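Local coordinates for protein putative sugar kinase PH1459 (Pyrococcus horikoshii, PDB 3EWM) that binds ATP and, as a member of the pfkB carbohydrate kinase family, probably phosphorylates a sugar, perhaps fructose, at residues 125-130 against 252-257; 35-40 against 50-55; 75-80 against 119-124; 280-285 against 291-296. All blocks are in the same frame, centred on the assembly; numbering follows the deposited sequence.

Interaction 1 of 4, residues 125-130 against 252-257; sequences AKIVNF and ALLVGI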
loop_
_atom_site.group_PDB
_atom_site.type_symbol
_atom_site.label_atom_id
_atom_site.label_comp_id
_atom_site.label_asym_id
_atom_site.label_seq_id
_atom_site.Cartn_x
_atom_site.Cartn_y
_atom_site.Cartn_z
ATOM N N ALA A 125 -17.254 25.488 9.312
ATOM C CA ALA A 125 -17.835 24.322 9.979
ATOM C C ALA A 125 -18.444 24.683 11.323
ATOM O O ALA A 125 -17.841 25.414 12.111
ATOM C CB ALA A 125 -16.775 23.250 10.166
ATOM N N LYS A 126 -19.636 24.167 11.582
ATOM C CA LYS A 126 -20.231 24.243 12.920
ATOM C C LYS A 126 -19.712 23.123 13.814
ATOM O O LYS A 126 -19.598 23.284 15.033
ATOM C CB LYS A 126 -21.752 24.175 12.822
ATOM C CG LYS A 126 -22.379 25.322 12.029
ATOM C CD LYS A 126 -22.153 26.663 12.694
ATOM C CE LYS A 126 -22.954 27.742 11.966
ATOM N NZ LYS A 126 -22.676 29.093 12.515
ATOM N N ILE A 127 -19.443 21.972 13.193
ATOM C CA ILE A 127 -18.798 20.855 13.867
ATOM C C ILE A 127 -17.590 20.428 13.043
ATOM O O ILE A 127 -17.671 20.319 11.817
ATOM C CB ILE A 127 -19.729 19.654 14.058
ATOM C CG1 ILE A 127 -21.031 20.079 14.748
ATOM C CG2 ILE A 127 -19.000 18.503 14.828
ATOM C CD1 ILE A 127 -21.988 18.940 14.988
ATOM N N VAL A 128 -16.476 20.215 13.731
ATOM C CA VAL A 128 -15.278 19.635 13.111
ATOM C C VAL A 128 -14.971 18.284 13.753
ATOM O O VAL A 128 -14.849 18.156 14.969
ATOM C CB VAL A 128 -14.057 20.576 13.187
ATOM C CG1 VAL A 128 -12.798 19.899 12.640
ATOM C CG2 VAL A 128 -14.334 21.852 12.419
ATOM N N ASN A 129 -14.857 17.280 12.909
ATOM C CA ASN A 129 -14.702 15.916 13.366
ATOM C C ASN A 129 -13.286 15.417 13.061
ATOM O O ASN A 129 -12.796 15.556 11.942
ATOM C CB ASN A 129 -15.725 15.053 12.625
ATOM C CG ASN A 129 -15.480 13.600 12.800
ATOM O OD1 ASN A 129 -15.386 13.111 13.926
ATOM N ND2 ASN A 129 -15.356 12.888 11.693
ATOM N N PHE A 130 -12.633 14.849 14.067
ATOM C CA PHE A 130 -11.352 14.176 13.853
ATOM C C PHE A 130 -11.243 12.911 14.699
ATOM O O PHE A 130 -12.070 12.658 15.593
ATOM C CB PHE A 130 -10.165 15.160 14.023
ATOM C CG PHE A 130 -9.824 15.496 15.451
ATOM C CD1 PHE A 130 -8.566 15.170 15.962
ATOM C CD2 PHE A 130 -10.727 16.162 16.273
ATOM C CE1 PHE A 130 -8.229 15.503 17.279
ATOM C CE2 PHE A 130 -10.402 16.483 17.590
ATOM C CZ PHE A 130 -9.156 16.150 18.090
ATOM N N ALA A 252 -24.495 10.132 12.607
ATOM C CA ALA A 252 -25.792 10.386 13.237
ATOM C C ALA A 252 -25.679 11.277 14.460
ATOM O O ALA A 252 -26.532 12.126 14.694
ATOM C CB ALA A 252 -26.450 9.077 13.630
ATOM N N LEU A 253 -24.646 11.054 15.270
ATOM C CA LEU A 253 -24.500 11.812 16.495
ATOM C C LEU A 253 -24.261 13.278 16.174
ATOM O O LEU A 253 -24.866 14.169 16.779
ATOM C CB LEU A 253 -23.352 11.267 17.338
ATOM C CG LEU A 253 -23.390 11.752 18.783
ATOM C CD1 LEU A 253 -24.520 11.040 19.530
ATOM C CD2 LEU A 253 -22.055 11.490 19.461
ATOM N N LEU A 254 -23.364 13.498 15.220
ATOM C CA LEU A 254 -22.970 14.828 14.798
ATOM C C LEU A 254 -24.109 15.553 14.107
ATOM O O LEU A 254 -24.382 16.706 14.415
ATOM C CB LEU A 254 -21.744 14.745 13.892
ATOM C CG LEU A 254 -20.504 14.156 14.590
ATOM C CD1 LEU A 254 -19.261 14.406 13.761
ATOM C CD2 LEU A 254 -20.341 14.753 16.006
ATOM N N VAL A 255 -24.774 14.872 13.185
ATOM C CA VAL A 255 -25.963 15.450 12.543
ATOM C C VAL A 255 -27.061 15.749 13.581
ATOM O O VAL A 255 -27.639 16.830 13.555
ATOM C CB VAL A 255 -26.465 14.583 11.369
ATOM C CG1 VAL A 255 -27.812 15.062 10.886
ATOM C CG2 VAL A 255 -25.449 14.642 10.202
ATOM N N GLY A 256 -27.310 14.812 14.499
ATOM C CA GLY A 256 -28.245 15.018 15.613
ATOM C C GLY A 256 -27.951 16.251 16.445
ATOM O O GLY A 256 -28.830 17.096 16.682
ATOM N N ILE A 257 -26.708 16.365 16.883
ATOM C CA ILE A 257 -26.263 17.516 17.648
ATOM C C ILE A 257 -26.461 18.812 16.843
ATOM O O ILE A 257 -26.923 19.833 17.373
ATOM C CB ILE A 257 -24.789 17.334 18.068
ATOM C CG1 ILE A 257 -24.692 16.257 19.151
ATOM C CG2 ILE A 257 -24.182 18.664 18.552
ATOM C CD1 ILE A 257 -23.308 15.648 19.312
#
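The flat carboxamide of Asn129 has the CD1 methyl of Leu254 over one of its faces, with CD1 3.8 Å from Asn129 CB and 4.0 Å from Asn129 CG. The two side chains cross at about a right angle, and Asn129 ND2 donates a hydrogen bond to Ser6 OG in the adjoining strand 3-7. The setting is the α/β core of the ribokinase fold: helix 252-257 packs on strand 127-130 of the central sheet, and their axes run nearly antiparallel at 166° and 10.2 Å. Asn129 lies close to the nucleotide site, its side chain about 7 Å from that of the ATP-binding Lys190. Further along the strand, Ile127 meets the helix with two branches. CG2 rests against Leu254 CD2 at 4.2 Å, and the CG1 arm carries CD1 to Ile257 CG2, also at 4.2 Å. Leu254 and Ile257, one helical turn apart, both meet the isoleucine and continue onto strand 156-160 through Ala158 and Leu156. The buried contact rests mainly on apolar groups, without a hydrogen bond between the segments. With CG1 beside the backbone N (chi1 -53°) and the chain extended beyond it, Ile127 pushes its end methyl against the helix backbone, leaving CD1 3.3 Å from the carbonyl oxygen of Leu254.

Interaction 2 of 4, residues 35-40 against 50-55; sequences APANVA and SSLISK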
loop_
_atom_site.group_PDB
_atom_site.type_symbol
_atom_site.label_atom_id
_atom_site.label_comp_id
_atom_site.label_asym_id
_atom_site.label_seq_id
_atom_site.Cartn_x
_atom_site.Cartn_y
_atom_site.Cartn_z
ATOM N N ALA A 35 -11.912 6.530 8.725
ATOM C CA ALA A 35 -13.037 6.918 9.563
ATOM C C ALA A 35 -13.620 8.324 9.266
ATOM O O ALA A 35 -14.815 8.448 9.049
ATOM C CB ALA A 35 -12.692 6.728 11.087
ATOM N N PRO A 36 -12.769 9.376 9.181
ATOM C CA PRO A 36 -13.347 10.711 8.967
ATOM C C PRO A 36 -14.024 10.829 7.602
ATOM O O PRO A 36 -15.027 11.515 7.482
ATOM C CB PRO A 36 -12.135 11.648 9.056
ATOM C CG PRO A 36 -11.036 10.798 9.695
ATOM C CD PRO A 36 -11.297 9.425 9.221
ATOM N N ALA A 37 -13.486 10.141 6.595
ATOM C CA ALA A 37 -14.134 10.079 5.287
ATOM C C ALA A 37 -15.470 9.361 5.422
ATOM O O ALA A 37 -16.468 9.781 4.838
ATOM C CB ALA A 37 -13.261 9.362 4.310
ATOM N N ASN A 38 -15.481 8.263 6.180
ATOM C CA ASN A 38 -16.708 7.488 6.319
ATOM C C ASN A 38 -17.769 8.300 7.031
ATOM O O ASN A 38 -18.940 8.239 6.683
ATOM C CB ASN A 38 -16.475 6.174 7.075
ATOM C CG ASN A 38 -15.337 5.339 6.492
ATOM O OD1 ASN A 38 -14.965 5.483 5.334
ATOM N ND2 ASN A 38 -14.765 4.463 7.322
ATOM N N VAL A 39 -17.350 9.038 8.054
ATOM C CA VAL A 39 -18.263 9.904 8.787
ATOM C C VAL A 39 -18.754 11.030 7.864
ATOM O O VAL A 39 -19.934 11.366 7.852
ATOM C CB VAL A 39 -17.603 10.514 10.037
ATOM C CG1 VAL A 39 -18.560 11.534 10.693
ATOM C CG2 VAL A 39 -17.245 9.433 11.040
ATOM N N ALA A 40 -17.835 11.583 7.082
ATOM C CA ALA A 40 -18.178 12.666 6.154
ATOM C C ALA A 40 -19.243 12.207 5.172
ATOM O O ALA A 40 -20.184 12.946 4.896
ATOM C CB ALA A 40 -16.946 13.149 5.397
ATOM N N SER A 50 -21.267 18.394 4.105
ATOM C CA SER A 50 -20.143 17.664 4.672
ATOM C C SER A 50 -18.898 17.941 3.865
ATOM O O SER A 50 -18.917 17.858 2.645
ATOM C CB SER A 50 -20.450 16.170 4.645
ATOM O OG SER A 50 -19.419 15.438 5.247
ATOM N N SER A 51 -17.812 18.263 4.558
ATOM C CA SER A 51 -16.538 18.550 3.916
ATOM C C SER A 51 -15.472 17.702 4.564
ATOM O O SER A 51 -15.480 17.492 5.777
ATOM C CB SER A 51 -16.137 20.016 4.111
ATOM O OG SER A 51 -16.970 20.884 3.388
ATOM N N LEU A 52 -14.547 17.215 3.754
ATOM C CA LEU A 52 -13.451 16.439 4.269
ATOM C C LEU A 52 -12.140 17.124 3.953
ATOM O O LEU A 52 -11.865 17.496 2.814
ATOM C CB LEU A 52 -13.478 15.016 3.697
ATOM C CG LEU A 52 -12.306 14.108 4.100
ATOM C CD1 LEU A 52 -12.331 13.791 5.607
ATOM C CD2 LEU A 52 -12.368 12.839 3.265
ATOM N N ILE A 53 -11.344 17.306 4.990
ATOM C CA ILE A 53 -10.005 17.823 4.838
ATOM C C ILE A 53 -9.063 16.660 5.009
ATOM O O ILE A 53 -9.030 16.005 6.054
ATOM C CB ILE A 53 -9.710 18.928 5.863
ATOM C CG1 ILE A 53 -10.534 20.176 5.519
ATOM C CG2 ILE A 53 -8.166 19.231 5.930
ATOM C CD1 ILE A 53 -10.895 20.986 6.733
ATOM N N SER A 54 -8.296 16.400 3.963
ATOM C CA SER A 54 -7.380 15.299 3.959
ATOM C C SER A 54 -6.342 15.512 2.871
ATOM O O SER A 54 -6.246 16.602 2.277
ATOM C CB SER A 54 -8.114 13.974 3.758
ATOM O OG SER A 54 -7.237 12.915 4.085
ATOM N N LYS A 55 -5.562 14.470 2.610
ATOM C CA LYS A 55 -4.505 14.586 1.637
ATOM C C LYS A 55 -4.341 13.225 1.015
ATOM O O LYS A 55 -4.269 12.211 1.727
ATOM C CB LYS A 55 -3.197 15.037 2.309
ATOM C CG LYS A 55 -2.227 15.725 1.353
ATOM C CD LYS A 55 -1.056 16.302 2.109
ATOM C CE LYS A 55 -0.038 16.929 1.170
ATOM N NZ LYS A 55 1.083 17.557 1.923
#
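Leu52 fills the middle of this contact: its forked end projects from strand 50-55 into a shallow hollow on helix 35-40 formed by Pro36, Ala37 and Ala40. The pair is an α/β layer of the ribokinase fold, in which the helix lies along one face of the central sheet, nearly antiparallel to the strand (166°) with only 8.3 Å between the axes. Small residues on the helix permit that closeness. The CD2 prong of Leu52 presses on the methyl of Ala37 at 3.7 Å, while CD1 sits under the first turn, 4.1 Å from Pro36 CB. The fork faces these two because CG lies anti to the backbone N (chi1 176°). The leucine's own CB, placed by the backbone, is 4.3 Å from Ala40 CB. Asn38 leaves the helix in another direction and bonds to Trp286 and Asp247, tying the helix to the C-terminal half of the chain. Where helix and strand draw nearest, at Ala40 and Ser50, the filling becomes polar: the serine hydroxyl slots in beside the alanine methyl, with OG 3.4 Å from Ala40 CB, and donates to the helix carbonyl. With an alanine in place of Ser50, Ala40 O would probably lose this donor and a small gap would open beside the Ala40 methyl. The bond is short, Ser50 OG to Ala40 O 2.6 Å, and it comes at the oxygen from the side, at 109° to the C=O and 25° out of the carbonyl plane.

Interaction 3 of 4, residues 75-80 against 119-124; sequences DTRGIV and WDIVEE
Asp75 OD1, whose carboxylate borders Ile121, is gripped twice by Arg77: the side-chain NE reaches it at 2.8 Å and the backbone N at 3.1 Å, from opposite faces of the carboxylate. The second bond makes an Asx turn, leading into the type I turn that runs from Thr76 to Ile79. A third bond, Arg77 NH2 to Asp75 OD2 at 2.8 Å and nearly straight (170°), completes a side-on salt bridge, with both carboxylate oxygens close to the guanidinium plane. The arginine chain gets back to its neighbour two residues earlier by bending at chi3 (-45°). Asp75 OD2 is also held by Ser51 OG of the adjacent strand 49-57, so the acid has a second anchor, and the two-nitrogen grip is likely to limit rotation of the guanidinium.

Across from this polar clasp stands Ile121 of helix 119-124, just before strand 127-131. Its CG1-CD1 arm enters the angle between the charged pair and the turn. CD1 lies 3.5 Å from Asp75 OD2 and 3.6 Å from Gly78 N, and CG1 approaches Arg77 NH2 at 3.7 Å. Gly78 has no side chain to obstruct it; a CB there would stand tight against CD1, at 3.2 Å. No hydrogen bond joins the two segments. Glu124 OE1 is 4.8 Å from Arg77 NH2, not in contact, though it may add slightly to the favourable field at the arginine. The Asx bond and ion pair together probably hold the turn in shape, while the isoleucine is likely to shield part of the pair from solvent and so strengthen the attraction.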
loop_
_atom_site.group_PDB
_atom_site.type_symbol
_atom_site.label_atom_id
_atom_site.label_comp_id
_atom_site.label_asym_id
_atom_site.label_seq_id
_atom_site.Cartn_x
_atom_site.Cartn_y
_atom_site.Cartn_z
ATOM N N ASP A 75 -17.968 17.513 -0.015
ATOM C CA ASP A 75 -17.092 18.554 -0.518
ATOM C C ASP A 75 -15.661 18.043 -0.456
ATOM O O ASP A 75 -15.197 17.613 0.607
ATOM C CB ASP A 75 -17.281 19.811 0.328
ATOM C CG ASP A 75 -16.271 20.907 0.015
ATOM O OD1 ASP A 75 -15.780 21.003 -1.138
ATOM O OD2 ASP A 75 -15.990 21.685 0.952
ATOM N N THR A 76 -14.976 18.059 -1.600
ATOM C CA THR A 76 -13.616 17.496 -1.674
ATOM C C THR A 76 -12.555 18.570 -1.913
ATOM O O THR A 76 -11.369 18.253 -2.083
ATOM C CB THR A 76 -13.501 16.420 -2.762
ATOM O OG1 THR A 76 -13.943 16.970 -4.000
ATOM C CG2 THR A 76 -14.353 15.184 -2.410
ATOM N N ARG A 77 -12.973 19.835 -1.882
ATOM C CA ARG A 77 -12.072 20.961 -2.129
ATOM C C ARG A 77 -10.908 20.989 -1.143
ATOM O O ARG A 77 -9.789 21.369 -1.508
ATOM C CB ARG A 77 -12.818 22.299 -2.104
ATOM C CG ARG A 77 -13.687 22.613 -3.342
ATOM C CD ARG A 77 -14.581 23.841 -3.055
ATOM N NE ARG A 77 -15.187 23.697 -1.727
ATOM C CZ ARG A 77 -15.583 24.689 -0.930
ATOM N NH1 ARG A 77 -15.486 25.964 -1.315
ATOM N NH2 ARG A 77 -16.081 24.396 0.269
ATOM N N GLY A 78 -11.168 20.581 0.101
ATOM C CA GLY A 78 -10.131 20.524 1.125
ATOM C C GLY A 78 -9.276 19.255 1.103
ATOM O O GLY A 78 -8.497 19.006 2.030
ATOM N N ILE A 79 -9.407 18.448 0.057
ATOM C CA ILE A 79 -8.506 17.315 -0.116
ATOM C C ILE A 79 -7.348 17.734 -1.005
ATOM O O ILE A 79 -7.542 18.095 -2.170
ATOM C CB ILE A 79 -9.219 16.057 -0.666
ATOM C CG1 ILE A 79 -10.391 15.676 0.243
ATOM C CG2 ILE A 79 -8.213 14.890 -0.840
ATOM C CD1 ILE A 79 -11.288 14.639 -0.345
ATOM N N VAL A 80 -6.145 17.690 -0.440
ATOM C CA VAL A 80 -4.933 18.127 -1.148
ATOM C C VAL A 80 -4.283 16.924 -1.816
ATOM O O VAL A 80 -4.398 15.800 -1.337
ATOM C CB VAL A 80 -3.948 18.822 -0.174
ATOM C CG1 VAL A 80 -2.618 19.116 -0.846
ATOM C CG2 VAL A 80 -4.566 20.094 0.369
ATOM N N TRP A 119 -8.648 26.756 5.349
ATOM C CA TRP A 119 -9.094 27.426 6.558
ATOM C C TRP A 119 -10.489 27.972 6.416
ATOM O O TRP A 119 -11.192 28.142 7.398
ATOM C CB TRP A 119 -8.121 28.532 6.909
ATOM C CG TRP A 119 -6.801 27.971 7.232
ATOM C CD1 TRP A 119 -5.676 28.026 6.466
ATOM C CD2 TRP A 119 -6.460 27.239 8.402
ATOM N NE1 TRP A 119 -4.647 27.381 7.093
ATOM C CE2 TRP A 119 -5.102 26.884 8.288
ATOM C CE3 TRP A 119 -7.170 26.845 9.542
ATOM C CZ2 TRP A 119 -4.434 26.152 9.276
ATOM C CZ3 TRP A 119 -6.509 26.122 10.518
ATOM C CH2 TRP A 119 -5.151 25.792 10.384
ATOM N N ASP A 120 -10.900 28.228 5.186
ATOM C CA ASP A 120 -12.257 28.667 4.937
ATOM C C ASP A 120 -13.237 27.575 5.319
ATOM O O ASP A 120 -14.224 27.830 5.998
ATOM C CB ASP A 120 -12.439 29.035 3.478
ATOM C CG ASP A 120 -12.037 30.461 3.183
ATOM O OD1 ASP A 120 -11.646 31.222 4.115
ATOM O OD2 ASP A 120 -12.142 30.820 2.000
ATOM N N ILE A 121 -12.953 26.358 4.878
ATOM C CA ILE A 121 -13.778 25.211 5.249
ATOM C C ILE A 121 -13.825 25.016 6.770
ATOM O O ILE A 121 -14.917 24.883 7.346
ATOM C CB ILE A 121 -13.318 23.917 4.507
ATOM C CG1 ILE A 121 -13.670 24.029 3.025
ATOM C CG2 ILE A 121 -13.972 22.664 5.130
ATOM C CD1 ILE A 121 -12.977 23.014 2.118
ATOM N N VAL A 122 -12.666 25.024 7.424
ATOM C CA VAL A 122 -12.650 24.836 8.879
ATOM C C VAL A 122 -13.397 25.978 9.611
ATOM O O VAL A 122 -14.079 25.734 10.601
ATOM C CB VAL A 122 -11.226 24.577 9.484
ATOM C CG1 VAL A 122 -10.261 23.977 8.452
ATOM C CG2 VAL A 122 -10.635 25.815 10.134
ATOM N N GLU A 123 -13.291 27.206 9.110
ATOM C CA GLU A 123 -13.994 28.323 9.747
ATOM C C GLU A 123 -15.502 28.303 9.509
ATOM O O GLU A 123 -16.273 28.804 10.332
ATOM C CB GLU A 123 -13.383 29.668 9.361
ATOM C CG GLU A 123 -12.058 29.931 10.091
ATOM C CD GLU A 123 -11.522 31.338 9.908
ATOM O OE1 GLU A 123 -12.065 32.111 9.088
ATOM O OE2 GLU A 123 -10.530 31.671 10.600
ATOM N N GLU A 124 -15.918 27.700 8.400
ATOM C CA GLU A 124 -17.327 27.581 8.078
ATOM C C GLU A 124 -18.007 26.524 8.947
ATOM O O GLU A 124 -19.193 26.638 9.273
ATOM C CB GLU A 124 -17.507 27.232 6.595
ATOM C CG GLU A 124 -18.957 27.313 6.122
ATOM C CD GLU A 124 -19.167 26.850 4.688
ATOM O OE1 GLU A 124 -18.160 26.653 3.950
ATOM O OE2 GLU A 124 -20.355 26.693 4.294
#

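Interaction 4 of 4, residues 280-285 against 291-296; sequences TQKRGA and KDELLK
Lys282 and Glu293 reach for each other from opposite directions, the lysine from the loop after helix 265-279 and the glutamate from helix 291-294. Their meeting is less direct than an end-on ion pair. Lys282 NZ stands 3.2 Å from Glu293 OE1, yet Lys282 CE is almost as near the same oxygen, at 3.3 Å, so OE1 lies nearly broadside to the CE-NZ bond. That is consistent with a salt bridge whose hydrogen bond is weak. The second oxygen turns to the methylene: Glu293 OE2 is 3.8 Å from Lys282 CE. Two bends produce this approach, for the lysine chain departs from the extended form at chi3 (129°) and again at chi4 (-145°), whereas the glutamate runs straight beyond CG.

Both polar ends have further partners. Lys282 NZ also donates to the carbonyl of Thr288, and Glu293 OE1 accepts from the backbone N of Arg290, its strongest polar partner. The ion pair therefore bridges the loop that connects the last long helix of the pfkB-type fold to the short helix 291-294, and both charges hold onto the chain between them. Were Glu293 an alanine, the Lys282 ammonium would probably lose its counter-charge and the backbone N of Arg290 this acceptor. The contact lies at the surface, its centre about 17 Å from the centre of the chain. Next to Glu293, Leu294 turns inward onto helices 265-279 and 298-304, and the side chain of Lys282 touches Arg45 of helix 35-45.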
loop_
_atom_site.group_PDB
_atom_site.type_symbol
_atom_site.label_atom_id
_atom_site.label_comp_id
_atom_site.label_asym_id
_atom_site.label_seq_id
_atom_site.Cartn_x
_atom_site.Cartn_y
_atom_site.Cartn_z
ATOM N N THR A 280 -26.503 -1.474 9.475
ATOM C CA THR A 280 -26.114 -2.882 9.466
ATOM C C THR A 280 -26.660 -3.640 8.265
ATOM O O THR A 280 -26.243 -4.765 8.016
ATOM C CB THR A 280 -26.529 -3.641 10.731
ATOM O OG1 THR A 280 -27.954 -3.821 10.736
ATOM C CG2 THR A 280 -26.070 -2.915 12.001
ATOM N N GLN A 281 -27.592 -3.028 7.542
ATOM C CA GLN A 281 -28.239 -3.659 6.403
ATOM C C GLN A 281 -27.506 -3.328 5.102
ATOM O O GLN A 281 -27.879 -3.817 4.045
ATOM C CB GLN A 281 -29.704 -3.226 6.325
ATOM C CG GLN A 281 -30.466 -3.498 7.599
ATOM C CD GLN A 281 -30.387 -4.958 8.003
ATOM O OE1 GLN A 281 -29.705 -5.321 8.966
ATOM N NE2 GLN A 281 -31.059 -5.803 7.254
ATOM N N LYS A 282 -26.451 -2.519 5.213
ATOM C CA LYS A 282 -25.700 -2.014 4.077
ATOM C C LYS A 282 -24.232 -2.468 4.193
ATOM O O LYS A 282 -23.646 -2.457 5.285
ATOM C CB LYS A 282 -25.803 -0.475 4.017
ATOM C CG LYS A 282 -27.259 0.077 3.874
ATOM C CD LYS A 282 -27.344 1.607 3.996
ATOM C CE LYS A 282 -28.130 2.247 2.829
ATOM N NZ LYS A 282 -27.554 3.596 2.446
ATOM N N ARG A 283 -23.643 -2.888 3.075
ATOM C CA ARG A 283 -22.267 -3.387 3.086
ATOM C C ARG A 283 -21.219 -2.288 3.093
ATOM O O ARG A 283 -21.400 -1.235 2.466
ATOM C CB ARG A 283 -22.013 -4.280 1.872
ATOM C CG ARG A 283 -22.752 -5.581 1.926
ATOM C CD ARG A 283 -22.445 -6.408 0.698
ATOM N NE ARG A 283 -23.519 -7.359 0.433
ATOM C CZ ARG A 283 -23.680 -8.506 1.088
ATOM N NH1 ARG A 283 -22.834 -8.848 2.058
ATOM N NH2 ARG A 283 -24.698 -9.308 0.772
ATOM N N GLY A 284 -20.110 -2.554 3.779
ATOM C CA GLY A 284 -18.908 -1.732 3.657
ATOM C C GLY A 284 -18.773 -0.586 4.642
ATOM O O GLY A 284 -19.630 -0.379 5.527
ATOM N N ALA A 285 -17.686 0.157 4.478
ATOM C CA ALA A 285 -17.334 1.251 5.386
ATOM C C ALA A 285 -18.272 2.459 5.318
ATOM O O ALA A 285 -18.318 3.259 6.261
ATOM C CB ALA A 285 -15.881 1.684 5.155
ATOM N N LYS A 291 -31.010 9.860 4.269
ATOM C CA LYS A 291 -32.082 10.649 4.836
ATOM C C LYS A 291 -33.462 10.144 4.381
ATOM O O LYS A 291 -34.367 9.966 5.207
ATOM C CB LYS A 291 -31.892 12.122 4.450
ATOM C CG LYS A 291 -33.022 13.011 4.873
ATOM C CD LYS A 291 -32.634 14.465 4.803
ATOM C CE LYS A 291 -33.801 15.336 5.202
ATOM N NZ LYS A 291 -33.388 16.732 5.500
ATOM N N ASP A 292 -33.608 9.888 3.083
ATOM C CA ASP A 292 -34.907 9.479 2.527
ATOM C C ASP A 292 -35.404 8.157 3.135
ATOM O O ASP A 292 -36.585 8.015 3.429
ATOM C CB ASP A 292 -34.877 9.435 0.992
ATOM C CG ASP A 292 -33.782 8.530 0.441
ATOM O OD1 ASP A 292 -33.817 7.302 0.688
ATOM O OD2 ASP A 292 -32.884 9.041 -0.264
ATOM N N GLU A 293 -34.497 7.208 3.348
ATOM C CA GLU A 293 -34.846 5.967 4.035
ATOM C C GLU A 293 -35.205 6.204 5.490
ATOM O O GLU A 293 -36.119 5.568 6.011
ATOM C CB GLU A 293 -33.683 4.993 4.041
ATOM C CG GLU A 293 -33.009 4.715 2.741
ATOM C CD GLU A 293 -31.734 3.947 2.988
ATOM O OE1 GLU A 293 -30.663 4.394 2.530
ATOM O OE2 GLU A 293 -31.815 2.921 3.702
ATOM N N LEU A 294 -34.454 7.089 6.151
ATOM C CA LEU A 294 -34.637 7.360 7.571
ATOM C C LEU A 294 -35.940 8.080 7.860
ATOM O O LEU A 294 -36.547 7.880 8.914
ATOM C CB LEU A 294 -33.467 8.173 8.122
ATOM C CG LEU A 294 -32.171 7.387 8.325
ATOM C CD1 LEU A 294 -30.995 8.356 8.354
ATOM C CD2 LEU A 294 -32.169 6.516 9.585
ATOM N N LEU A 295 -36.374 8.903 6.913
ATOM C CA LEU A 295 -37.604 9.674 7.071
ATOM C C LEU A 295 -38.854 8.797 7.251
ATOM O O LEU A 295 -39.866 9.266 7.756
ATOM C CB LEU A 295 -37.769 10.652 5.910
ATOM C CG LEU A 295 -37.404 12.140 6.044
ATOM C CD1 LEU A 295 -36.478 12.479 7.184
ATOM C CD2 LEU A 295 -36.825 12.607 4.740
ATOM N N LYS A 296 -38.753 7.521 6.881
ATOM C CA LYS A 296 -39.840 6.545 7.069
ATOM C C LYS A 296 -40.049 6.160 8.537
ATOM O O LYS A 296 -41.033 5.492 8.873
ATOM C CB LYS A 296 -39.585 5.277 6.240
ATOM C CG LYS A 296 -39.113 5.532 4.801
ATOM C CD LYS A 296 -40.244 5.798 3.839
ATOM C CE LYS A 296 -40.827 4.503 3.278
ATOM N NZ LYS A 296 -41.877 4.792 2.247
#

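From the N terminus, interaction 2 comes first, closing the short turn between helix 35-45 and strand 49-57. Interaction 3 follows, bringing the entry to edge strand 79-82 back to helix 119-124 across a 38-residue excursion; it joins interaction 2 through the bond of Ser51 in strand 49-57 to Asp75, just ahead of strand 79-82. Strand 127-131 comes next, and interaction 1 closes the longest loop, 121 residues, onto helix 245-259, packing against interaction 2 where Asn129 meets Val39. Interaction 4 closes last, over five residues near the C terminus, touching interaction 2 through Asn38 and Ala285. The four loops run in series, none nesting or crossing; the first three converge on the central sheet.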